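Local coordinates for conserved hypothetical protein (Pseudomonas aeruginosa PAO1, PDB 1TE5) that probably acts as a class-II glutamine amidotransferase, releasing ammonia from glutamine for transfer to an acceptor not yet identified, at residues 40-44 with 45-49; 75-78 with 79-82; 133-136 with 137-141; 214-217 with 218-221; 236-239 with 240-244. One frame throughout, in Å; residues are numbered along the deposited sequence.

Overall arrangement
Contacts 1, 2, 4 and 5 all reach the seven-stranded antiparallel sheet, whereas contact 3 lies within helix 128-143. Contacts 2 and 3 are buried. Contact 1 and contact 5 are part buried, part exposed, and contact 4 is a surface turn. Strands 35-42 and 73-80, which carry contacts 1 and 2, are neighbours, yet the contacts themselves keep about 5 Å between nearest atoms. Contacts 1 and 3 each pair a salt bridge with an aliphatic group over an aromatic ring. Contact 2 couples a histidine face with a glutamine amide; contact 4 is almost wholly polar, built round one aspartate, and contact 5 is a turn between two sheets, with a weak side-chain bond beside its backbone one.

Contact 1 of 5, residues 40-44 with 45-49; sequences FYEGR and GVRLF
The side chain of Arg47 runs across the ring of Phe40: CB lies over one face, 4.0 Å from the ring centroid, and CD follows at the rim, 3.5 Å from Phe40 CZ. With chi1 at 60°, the Phe40 ring leans toward the returning strand, where its CE2 meets CE1 of Phe49 at 3.3 Å, rim to rim. Beyond the ring, Arg47 grips the Glu42 carboxylate side-on. NE reaches OE1 of Glu42 at 2.8 Å, nearly straight but from above the carboxylate plane, and NH1 takes Glu42 OE2 at 2.9 Å. All this sits on one face of a beta hairpin closed by a type II' turn, Glu42 to Gly45, with Gly43 at positive phi. Phe40 and Arg47 form a hydrogen-bonded antiparallel pair, Arg47 N to Phe40 O being 2.8 Å. Tyr41 and Val46, the next pair, are non-hydrogen-bonded and use the other face, Val46 CB standing over the Tyr41 ring 4.2 Å from its centroid. The Tyr41 hydroxyl bonds to Thr104 OG1 and Tyr102 O. The Arg47 guanidinium also binds the carbonyls of Gln50 and Asp51 of the second subunit, and Phe49 packs on Phe49 of that subunit.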
# COMPACT_ATOMS: atom_id res chain seq x y z
N PHE A 40 4.32 -1.42 -7.70
CA PHE A 40 5.67 -1.36 -8.22
C PHE A 40 6.65 -1.02 -7.11
O PHE A 40 6.25 -0.55 -6.05
CB PHE A 40 5.78 -0.38 -9.40
CG PHE A 40 5.41 1.03 -9.08
CD1 PHE A 40 6.40 1.97 -8.75
CD2 PHE A 40 4.08 1.44 -9.13
CE1 PHE A 40 6.07 3.30 -8.48
CE2 PHE A 40 3.74 2.77 -8.86
CZ PHE A 40 4.73 3.70 -8.54
N TYR A 41 7.93 -1.29 -7.34
CA TYR A 41 8.94 -1.05 -6.33
C TYR A 41 9.87 0.12 -6.53
O TYR A 41 10.21 0.48 -7.65
CB TYR A 41 9.76 -2.32 -6.13
CG TYR A 41 8.93 -3.48 -5.67
CD1 TYR A 41 8.12 -4.18 -6.57
CD2 TYR A 41 8.94 -3.89 -4.35
CE1 TYR A 41 7.35 -5.25 -6.16
CE2 TYR A 41 8.18 -4.96 -3.92
CZ TYR A 41 7.38 -5.64 -4.83
OH TYR A 41 6.63 -6.69 -4.40
N GLU A 42 10.31 0.69 -5.42
CA GLU A 42 11.23 1.81 -5.38
C GLU A 42 12.27 1.46 -4.32
O GLU A 42 12.30 1.96 -3.20
CB GLU A 42 10.48 3.05 -4.92
CG GLU A 42 10.89 4.35 -5.58
CD GLU A 42 9.82 5.42 -5.45
OE1 GLU A 42 8.83 5.37 -6.21
OE2 GLU A 42 9.97 6.31 -4.58
N GLY A 43 13.12 0.51 -4.71
CA GLY A 43 14.10 -0.04 -3.79
C GLY A 43 13.38 -1.25 -3.17
O GLY A 43 12.87 -2.09 -3.92
N ARG A 44 13.35 -1.34 -1.85
CA ARG A 44 12.63 -2.44 -1.20
C ARG A 44 11.19 -2.02 -0.93
O ARG A 44 10.34 -2.86 -0.66
CB ARG A 44 13.32 -2.88 0.09
CG ARG A 44 14.55 -3.71 -0.18
CD ARG A 44 15.34 -4.02 1.07
NE ARG A 44 16.74 -4.28 0.73
CZ ARG A 44 17.45 -5.32 1.16
NH1 ARG A 44 18.71 -5.45 0.78
NH2 ARG A 44 16.91 -6.21 1.99
N GLY A 45 10.94 -0.72 -0.99
CA GLY A 45 9.61 -0.19 -0.78
C GLY A 45 8.68 -0.47 -1.95
O GLY A 45 9.14 -0.62 -3.08
N VAL A 46 7.38 -0.52 -1.69
CA VAL A 46 6.40 -0.79 -2.74
C VAL A 46 5.26 0.22 -2.74
O VAL A 46 4.82 0.68 -1.68
CB VAL A 46 5.82 -2.23 -2.61
CG1 VAL A 46 5.22 -2.44 -1.24
CG2 VAL A 46 4.76 -2.49 -3.65
N ARG A 47 4.83 0.62 -3.93
CA ARG A 47 3.71 1.55 -4.07
C ARG A 47 2.52 0.79 -4.64
O ARG A 47 2.67 -0.01 -5.56
CB ARG A 47 4.07 2.72 -4.99
CG ARG A 47 5.16 3.61 -4.46
CD ARG A 47 5.28 4.86 -5.29
NE ARG A 47 6.40 5.70 -4.90
CZ ARG A 47 6.34 6.68 -4.00
NH1 ARG A 47 7.42 7.39 -3.73
NH2 ARG A 47 5.19 6.95 -3.38
N LEU A 48 1.34 1.04 -4.11
CA LEU A 48 0.14 0.36 -4.57
C LEU A 48 -1.02 1.32 -4.85
O LEU A 48 -1.41 2.12 -4.00
CB LEU A 48 -0.30 -0.68 -3.54
CG LEU A 48 -1.57 -1.49 -3.84
CD1 LEU A 48 -1.37 -2.38 -5.06
CD2 LEU A 48 -1.93 -2.31 -2.62
N PHE A 49 -1.55 1.23 -6.07
CA PHE A 49 -2.67 2.04 -6.50
C PHE A 49 -3.67 1.02 -7.03
O PHE A 49 -3.34 0.25 -7.94
CB PHE A 49 -2.27 2.99 -7.63
CG PHE A 49 -1.10 3.88 -7.31
CD1 PHE A 49 0.20 3.49 -7.65
CD2 PHE A 49 -1.30 5.11 -6.70
CE1 PHE A 49 1.28 4.32 -7.37
CE2 PHE A 49 -0.21 5.95 -6.42
CZ PHE A 49 1.08 5.55 -6.76

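Contact 2 of 5, residues 75-78 with 79-82; sequences IGHI and RQAN
The backbone runs extended through 75-78 and then turns a corner at Arg79, whose phi and psi of 47° and 59° are those of a left-handed helix. That kink brings Gln80 back alongside His77. The Gln80 side chain crosses the imidazole with its CG over the centre of one face, 3.4 Å from the centroid of the His77 ring, a close CH-pi contact. Its chain is extended beyond CG, and this carries the amide past the ring to the His77 backbone: Gln80 NE2 donates to His77 O at 2.8 Å in an almost straight bond (173°). His77 O lies in the plane of the Gln80 amide, but NE2 comes from above the His77 carbonyl plane. Gln80 OE1 accepts from His92 N, so both ends of the amide are held and its rotation is fixed. His77 ND1 makes a weak bond to Ile78 O at 3.4 Å, and His92 meets the His77 ring edge-to-face. At the corner itself, Arg79 forms a salt bridge with Asp204 and packs on Cys2, near the chain start where class-II amidotransferases carry their nucleophile. Strand 73-80 lies between strands 35-42 and 4-9, and Ile75 faces strands 101-108 and 171-175.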
# COMPACT_ATOMS: atom_id res chain seq x y z
N ILE A 75 3.88 -5.17 -10.96
CA ILE A 75 2.88 -6.22 -11.00
C ILE A 75 1.52 -5.52 -10.97
O ILE A 75 1.26 -4.68 -10.11
CB ILE A 75 2.96 -7.20 -9.79
CG1 ILE A 75 4.12 -8.18 -9.97
CG2 ILE A 75 1.67 -8.00 -9.66
CD1 ILE A 75 4.11 -9.30 -8.95
N GLY A 76 0.65 -5.89 -11.90
CA GLY A 76 -0.66 -5.28 -11.95
C GLY A 76 -1.72 -6.22 -12.49
O GLY A 76 -1.41 -7.26 -13.09
N HIS A 77 -2.98 -5.87 -12.25
CA HIS A 77 -4.11 -6.66 -12.71
C HIS A 77 -5.21 -5.69 -13.12
O HIS A 77 -5.79 -5.00 -12.29
CB HIS A 77 -4.65 -7.55 -11.61
CG HIS A 77 -5.60 -8.63 -12.04
ND1 HIS A 77 -6.27 -8.60 -13.24
CD2 HIS A 77 -5.98 -9.78 -11.42
CE1 HIS A 77 -7.03 -9.67 -13.35
NE2 HIS A 77 -6.87 -10.41 -12.26
N ILE A 78 -5.46 -5.61 -14.42
CA ILE A 78 -6.47 -4.71 -14.96
C ILE A 78 -7.73 -5.49 -15.34
O ILE A 78 -7.67 -6.69 -15.62
CB ILE A 78 -5.92 -3.97 -16.21
CG1 ILE A 78 -4.53 -3.40 -15.92
CG2 ILE A 78 -6.86 -2.86 -16.65
CD1 ILE A 78 -4.47 -2.44 -14.76
N ARG A 79 -8.87 -4.80 -15.35
CA ARG A 79 -10.16 -5.41 -15.69
C ARG A 79 -10.40 -6.73 -14.98
O ARG A 79 -10.61 -7.77 -15.61
CB ARG A 79 -10.30 -5.57 -17.21
CG ARG A 79 -10.47 -4.24 -17.96
CD ARG A 79 -10.83 -4.42 -19.44
NE ARG A 79 -9.76 -5.07 -20.19
CZ ARG A 79 -9.78 -6.35 -20.58
NH1 ARG A 79 -8.76 -6.85 -21.26
NH2 ARG A 79 -10.82 -7.12 -20.28
N GLN A 80 -10.39 -6.67 -13.66
CA GLN A 80 -10.61 -7.84 -12.84
C GLN A 80 -12.09 -8.17 -12.86
O GLN A 80 -12.93 -7.31 -12.59
CB GLN A 80 -10.13 -7.55 -11.42
CG GLN A 80 -8.67 -7.13 -11.38
CD GLN A 80 -8.19 -6.71 -10.01
OE1 GLN A 80 -8.79 -7.06 -9.00
NE2 GLN A 80 -7.10 -5.96 -9.97
N ALA A 81 -12.40 -9.42 -13.18
CA ALA A 81 -13.78 -9.91 -13.26
C ALA A 81 -14.65 -9.40 -12.12
O ALA A 81 -14.28 -9.50 -10.95
CB ALA A 81 -13.81 -11.43 -13.31
N ASN A 82 -15.80 -8.86 -12.49
CA ASN A 82 -16.77 -8.32 -11.53
C ASN A 82 -17.41 -9.46 -10.71
O ASN A 82 -18.27 -9.23 -9.87
CB ASN A 82 -17.89 -7.54 -12.26
CG ASN A 82 -17.36 -6.61 -13.35
OD1 ASN A 82 -17.08 -7.03 -14.48
ND2 ASN A 82 -17.26 -5.32 -13.04

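Contact 3 of 5, residues 133-136 with 137-141; sequences FCDL and LNRVR
Residues 133-141 form continuous alpha helix, with Leu137 N bonded to Phe133 O at 3.0 Å, Arg139 N to Asp135 O at 3.0 Å and Val140 N to Leu136 O at 3.2 Å. One turn apart, Leu137 covers a face of the Phe133 ring. Its CD1 stands 3.7 Å from the ring centroid, displaced somewhat toward the rim, and approaches CE2 of Phe133 to 3.6 Å. The ring gets there because CG of Phe133 points away from the backbone N (chi1 -177°). This pair belongs to the inner side of helix 128-143, which packs on a beta sheet as the helices do in the alpha-beta-beta-alpha sandwich of the Ntn hydrolases: Phe133 touches Phe94 and Trp103, and its ring meets that of Phe105, while Leu137 reaches Leu98. Farther round the helix, Leu136 CD2 and Val140 CG2 are only loosely paired, at 4.3 Å. The polar side is carried by Asp135 and Arg139. Arg139, extended from CG to NE, brings NE to OD2 of Asp135 at 2.9 Å, a salt bridge whose hydrogen bond is bent (141°). NE comes from above the carboxylate plane, and the carboxylate and guanidinium are turned 72° to each other; NE engages only OD2, and the pair is not a flat bidentate one. The same Asp135 OD2 is bonded to the hydroxyl of Tyr164 on helix 150-165, and Arg139 lies against Val156 and Ala160 of that helix.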
# COMPACT_ATOMS: atom_id res chain seq x y z
N PHE A 133 -2.94 -16.62 -2.12
CA PHE A 133 -1.73 -15.86 -1.82
C PHE A 133 -1.20 -16.17 -0.42
O PHE A 133 -0.01 -16.43 -0.22
CB PHE A 133 -2.00 -14.35 -1.93
CG PHE A 133 -0.79 -13.49 -1.71
CD1 PHE A 133 -0.93 -12.19 -1.21
CD2 PHE A 133 0.50 -13.96 -2.01
CE1 PHE A 133 0.19 -11.37 -1.02
CE2 PHE A 133 1.63 -13.15 -1.82
CZ PHE A 133 1.47 -11.84 -1.33
N CYS A 134 -2.08 -16.05 0.56
CA CYS A 134 -1.74 -16.32 1.94
C CYS A 134 -1.28 -17.76 2.12
O CYS A 134 -0.27 -17.99 2.77
CB CYS A 134 -2.93 -16.04 2.84
SG CYS A 134 -3.37 -14.31 2.87
N ASP A 135 -2.01 -18.70 1.54
CA ASP A 135 -1.67 -20.11 1.65
C ASP A 135 -0.27 -20.39 1.12
O ASP A 135 0.51 -21.12 1.75
CB ASP A 135 -2.69 -20.98 0.90
CG ASP A 135 -2.47 -22.46 1.13
OD1 ASP A 135 -2.73 -22.95 2.25
OD2 ASP A 135 -2.03 -23.14 0.19
N LEU A 136 0.03 -19.83 -0.05
CA LEU A 136 1.34 -20.00 -0.68
C LEU A 136 2.41 -19.42 0.24
O LEU A 136 3.53 -19.92 0.30
CB LEU A 136 1.38 -19.30 -2.04
CG LEU A 136 2.70 -19.23 -2.82
CD1 LEU A 136 2.41 -19.22 -4.31
CD2 LEU A 136 3.53 -18.01 -2.42
N LEU A 137 2.05 -18.32 0.90
CA LEU A 137 2.94 -17.63 1.82
C LEU A 137 3.17 -18.47 3.06
O LEU A 137 4.25 -18.43 3.64
CB LEU A 137 2.35 -16.26 2.21
CG LEU A 137 2.52 -15.12 1.20
CD1 LEU A 137 1.78 -13.90 1.68
CD2 LEU A 137 3.99 -14.80 1.02
N ASN A 138 2.15 -19.22 3.47
CA ASN A 138 2.23 -20.08 4.64
C ASN A 138 3.13 -21.28 4.40
O ASN A 138 3.80 -21.76 5.32
CB ASN A 138 0.84 -20.57 5.06
CG ASN A 138 -0.01 -19.46 5.66
OD1 ASN A 138 -1.22 -19.60 5.78
ND2 ASN A 138 0.64 -18.38 6.06
N ARG A 139 3.13 -21.77 3.16
CA ARG A 139 3.95 -22.90 2.77
C ARG A 139 5.41 -22.49 2.68
O ARG A 139 6.30 -23.30 2.93
CB ARG A 139 3.51 -23.42 1.41
CG ARG A 139 2.07 -23.88 1.36
CD ARG A 139 1.70 -24.20 -0.06
NE ARG A 139 0.37 -24.77 -0.16
CZ ARG A 139 0.07 -25.82 -0.93
NH1 ARG A 139 -1.17 -26.28 -0.96
NH2 ARG A 139 1.02 -26.39 -1.66
N VAL A 140 5.65 -21.27 2.23
CA VAL A 140 7.01 -20.75 2.12
C VAL A 140 7.55 -20.46 3.52
O VAL A 140 8.71 -20.73 3.80
CB VAL A 140 7.08 -19.46 1.23
CG1 VAL A 140 8.47 -18.85 1.25
CG2 VAL A 140 6.71 -19.78 -0.19
N ARG A 141 6.71 -19.90 4.38
CA ARG A 141 7.11 -19.57 5.74
C ARG A 141 7.37 -20.83 6.58
O ARG A 141 8.29 -20.86 7.40
CB ARG A 141 6.07 -18.66 6.42
CG ARG A 141 6.38 -18.31 7.88
CD ARG A 141 6.47 -16.80 8.16
NE ARG A 141 7.66 -16.37 8.91
CZ ARG A 141 8.46 -15.36 8.55
NH1 ARG A 141 9.51 -15.04 9.29
NH2 ARG A 141 8.22 -14.66 7.44

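Contact 4 of 5, residues 214-217 with 218-221; sequences ETTP and DDVV
Asp219 sends its carboxylate back into the backbone of Thr215 and Thr216, and this is the tight half of the contact. Thr215 N donates to OD1 of Asp219 at 2.7 Å, and Thr216 N to OD2 of Asp219 at 3.0 Å, each from above the carboxylate plane. A third donor, the Thr216 hydroxyl, meets Asp219 OD2 at 2.7 Å nearly along its C-O axis. Chi1 of 82° sets OG1 of Thr216 between its own backbone N and carbonyl carbon, where it also accepts from Asp218 N at 3.0 Å, an ST turn. The ST turn overlaps a type I beta turn from Thr216 to Asp219, whose closing bond, Asp219 N to Thr216 O, is weak at 3.4 Å. The outer half is looser and faces solvent. Pro217 and Asp218 form the tip of the turn, and the Asp218 carboxylate merely rests beside the Pro217 backbone, with CG 3.5 Å from Pro217 C. Asp219 lies deeper, on Val11 and Phe197, at the point where the loop runs into strand 220-225. Three donors spread over both oxygens of this buried carboxylate are consistent with a charged aspartate and fix its rotation; the hydroxyl, donating to the carboxylate and accepting from Asp218 N, ties it to the turn.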
# COMPACT_ATOMS: atom_id res chain seq x y z
N GLU A 214 16.05 3.64 -24.32
CA GLU A 214 16.96 3.11 -23.31
C GLU A 214 17.69 4.16 -22.49
O GLU A 214 18.07 5.22 -22.99
CB GLU A 214 17.98 2.16 -23.95
CG GLU A 214 19.12 2.83 -24.71
CD GLU A 214 18.75 3.29 -26.12
OE1 GLU A 214 19.41 4.22 -26.63
OE2 GLU A 214 17.81 2.71 -26.71
N THR A 215 17.89 3.84 -21.21
CA THR A 215 18.57 4.70 -20.24
C THR A 215 20.08 4.57 -20.42
O THR A 215 20.81 5.57 -20.36
CB THR A 215 18.23 4.25 -18.80
OG1 THR A 215 16.81 4.21 -18.63
CG2 THR A 215 18.85 5.19 -17.78
N THR A 216 20.54 3.33 -20.54
CA THR A 216 21.95 3.00 -20.72
C THR A 216 22.05 1.99 -21.87
O THR A 216 21.04 1.41 -22.30
CB THR A 216 22.56 2.31 -19.46
OG1 THR A 216 22.25 0.91 -19.46
CG2 THR A 216 22.03 2.92 -18.18
N PRO A 217 23.26 1.79 -22.41
CA PRO A 217 23.41 0.83 -23.52
C PRO A 217 23.31 -0.63 -23.09
O PRO A 217 23.49 -1.54 -23.90
CB PRO A 217 24.79 1.17 -24.06
CG PRO A 217 25.52 1.65 -22.85
CD PRO A 217 24.51 2.53 -22.18
N ASP A 218 23.03 -0.85 -21.80
CA ASP A 218 22.91 -2.20 -21.27
C ASP A 218 21.54 -2.51 -20.69
O ASP A 218 21.38 -3.45 -19.93
CB ASP A 218 23.97 -2.44 -20.18
CG ASP A 218 25.36 -2.02 -20.61
OD1 ASP A 218 25.89 -1.05 -20.04
OD2 ASP A 218 25.90 -2.66 -21.54
N ASP A 219 20.54 -1.72 -21.07
CA ASP A 219 19.18 -1.94 -20.58
C ASP A 219 18.54 -3.24 -21.08
O ASP A 219 18.73 -3.66 -22.22
CB ASP A 219 18.27 -0.78 -20.99
CG ASP A 219 18.51 0.47 -20.18
OD1 ASP A 219 17.60 1.33 -20.16
OD2 ASP A 219 19.59 0.61 -19.56
N VAL A 220 17.78 -3.86 -20.20
CA VAL A 220 17.04 -5.07 -20.52
C VAL A 220 15.73 -4.93 -19.75
O VAL A 220 15.74 -4.78 -18.52
CB VAL A 220 17.78 -6.38 -20.09
CG1 VAL A 220 16.92 -7.61 -20.43
CG2 VAL A 220 19.13 -6.49 -20.76
N VAL A 221 14.62 -4.87 -20.47
CA VAL A 221 13.31 -4.75 -19.84
C VAL A 221 12.33 -5.75 -20.45
O VAL A 221 12.17 -5.82 -21.66
CB VAL A 221 12.77 -3.28 -19.88
CG1 VAL A 221 13.71 -2.36 -20.64
CG2 VAL A 221 11.37 -3.21 -20.45

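Contact 5 of 5, residues 236-239 with 240-244; sequences TLQQ and SGEWV
Gln239 and Glu242 meet through backbone hydrogen bonding first. Glu242 N donates to Gln239 O at 3.2 Å and closes a type II beta turn from Gln239 to Glu242. Gly241 takes the third position at positive phi (94°), as is usual for glycine in a type II turn. The side chain of Glu242 adds a second link by reaching back over the turn: its OE1 accepts from Gln239 N at 3.2 Å, a weak bond though almost straight (177°). In the same sweep, Glu242 CG passes 3.3 Å from Gln239 O. Polar ends that meet without bonding form a second group. Glu242 OE2 comes to 3.0 Å from Gln239 OE1, acceptor against acceptor, with the amide and carboxylate planes 45° apart. As modelled, this pairing would add no attraction; Gln239 is exposed and Glu242 partly so. The packing is light: Gln238, extended beyond CG, reaches across toward the second strand and brings NE2 to 4.3 Å from CG2 of Val244, while Gln239 CB lies 3.7 Å from Glu242 CD. Ser240 turns outward from the pair, its OG bonded to Arg165 and to Ser185 O. The turn joins two sheets: strand 236-238 is an edge strand of the seven-stranded sheet within this chain, beside strand 188-194, and strand 243-247 runs between strands 180-183 and 250-253 in the six-stranded one.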
# COMPACT_ATOMS: atom_id res chain seq x y z
N THR A 236 6.77 -14.14 -26.85
CA THR A 236 6.79 -15.57 -26.63
C THR A 236 5.53 -15.94 -25.85
O THR A 236 5.18 -15.28 -24.87
CB THR A 236 8.05 -15.97 -25.84
OG1 THR A 236 9.21 -15.66 -26.61
CG2 THR A 236 8.04 -17.44 -25.51
N LEU A 237 4.82 -16.96 -26.32
CA LEU A 237 3.60 -17.40 -25.64
C LEU A 237 3.88 -18.58 -24.71
O LEU A 237 4.55 -19.55 -25.07
CB LEU A 237 2.52 -17.77 -26.66
CG LEU A 237 2.10 -16.69 -27.67
CD1 LEU A 237 0.99 -17.21 -28.56
CD2 LEU A 237 1.64 -15.45 -26.95
N GLN A 238 3.41 -18.46 -23.47
CA GLN A 238 3.58 -19.50 -22.48
C GLN A 238 2.43 -20.51 -22.52
O GLN A 238 1.28 -20.15 -22.79
CB GLN A 238 3.69 -18.89 -21.07
CG GLN A 238 4.94 -18.08 -20.81
CD GLN A 238 5.02 -17.56 -19.39
OE1 GLN A 238 5.28 -16.38 -19.17
NE2 GLN A 238 4.80 -18.43 -18.42
N GLN A 239 2.77 -21.77 -22.27
CA GLN A 239 1.80 -22.86 -22.25
C GLN A 239 1.41 -23.20 -20.81
O GLN A 239 2.07 -22.79 -19.86
CB GLN A 239 2.41 -24.11 -22.88
CG GLN A 239 3.10 -23.89 -24.21
CD GLN A 239 4.20 -24.90 -24.46
OE1 GLN A 239 5.28 -24.55 -24.97
NE2 GLN A 239 3.96 -26.15 -24.08
N SER A 240 0.38 -24.02 -20.67
CA SER A 240 -0.10 -24.44 -19.37
C SER A 240 1.00 -25.19 -18.61
O SER A 240 1.65 -26.09 -19.16
CB SER A 240 -1.33 -25.34 -19.56
OG SER A 240 -1.91 -25.73 -18.32
N GLY A 241 1.22 -24.79 -17.36
CA GLY A 241 2.22 -25.43 -16.51
C GLY A 241 3.59 -24.79 -16.52
O GLY A 241 4.46 -25.15 -15.71
N GLU A 242 3.80 -23.85 -17.44
CA GLU A 242 5.08 -23.17 -17.55
C GLU A 242 5.26 -21.99 -16.61
O GLU A 242 4.41 -21.09 -16.53
CB GLU A 242 5.34 -22.74 -18.99
CG GLU A 242 5.18 -23.87 -20.00
CD GLU A 242 5.77 -23.54 -21.36
OE1 GLU A 242 5.88 -22.34 -21.70
OE2 GLU A 242 6.11 -24.50 -22.10
N TRP A 243 6.38 -22.00 -15.90
CA TRP A 243 6.72 -20.95 -14.98
C TRP A 243 8.04 -20.36 -15.42
O TRP A 243 8.81 -21.00 -16.13
CB TRP A 243 6.83 -21.50 -13.56
CG TRP A 243 7.82 -22.64 -13.41
CD1 TRP A 243 7.54 -23.98 -13.48
CD2 TRP A 243 9.22 -22.54 -13.12
NE1 TRP A 243 8.68 -24.72 -13.26
CE2 TRP A 243 9.72 -23.86 -13.04
CE3 TRP A 243 10.10 -21.47 -12.93
CZ2 TRP A 243 11.07 -24.13 -12.76
CZ3 TRP A 243 11.44 -21.74 -12.65
CH2 TRP A 243 11.91 -23.05 -12.58
N VAL A 244 8.30 -19.12 -15.04
CA VAL A 244 9.54 -18.45 -15.38
C VAL A 244 9.91 -17.55 -14.21
O VAL A 244 9.04 -16.98 -13.56
CB VAL A 244 9.42 -17.59 -16.67
CG1 VAL A 244 10.74 -16.91 -16.96
CG2 VAL A 244 9.02 -18.44 -17.86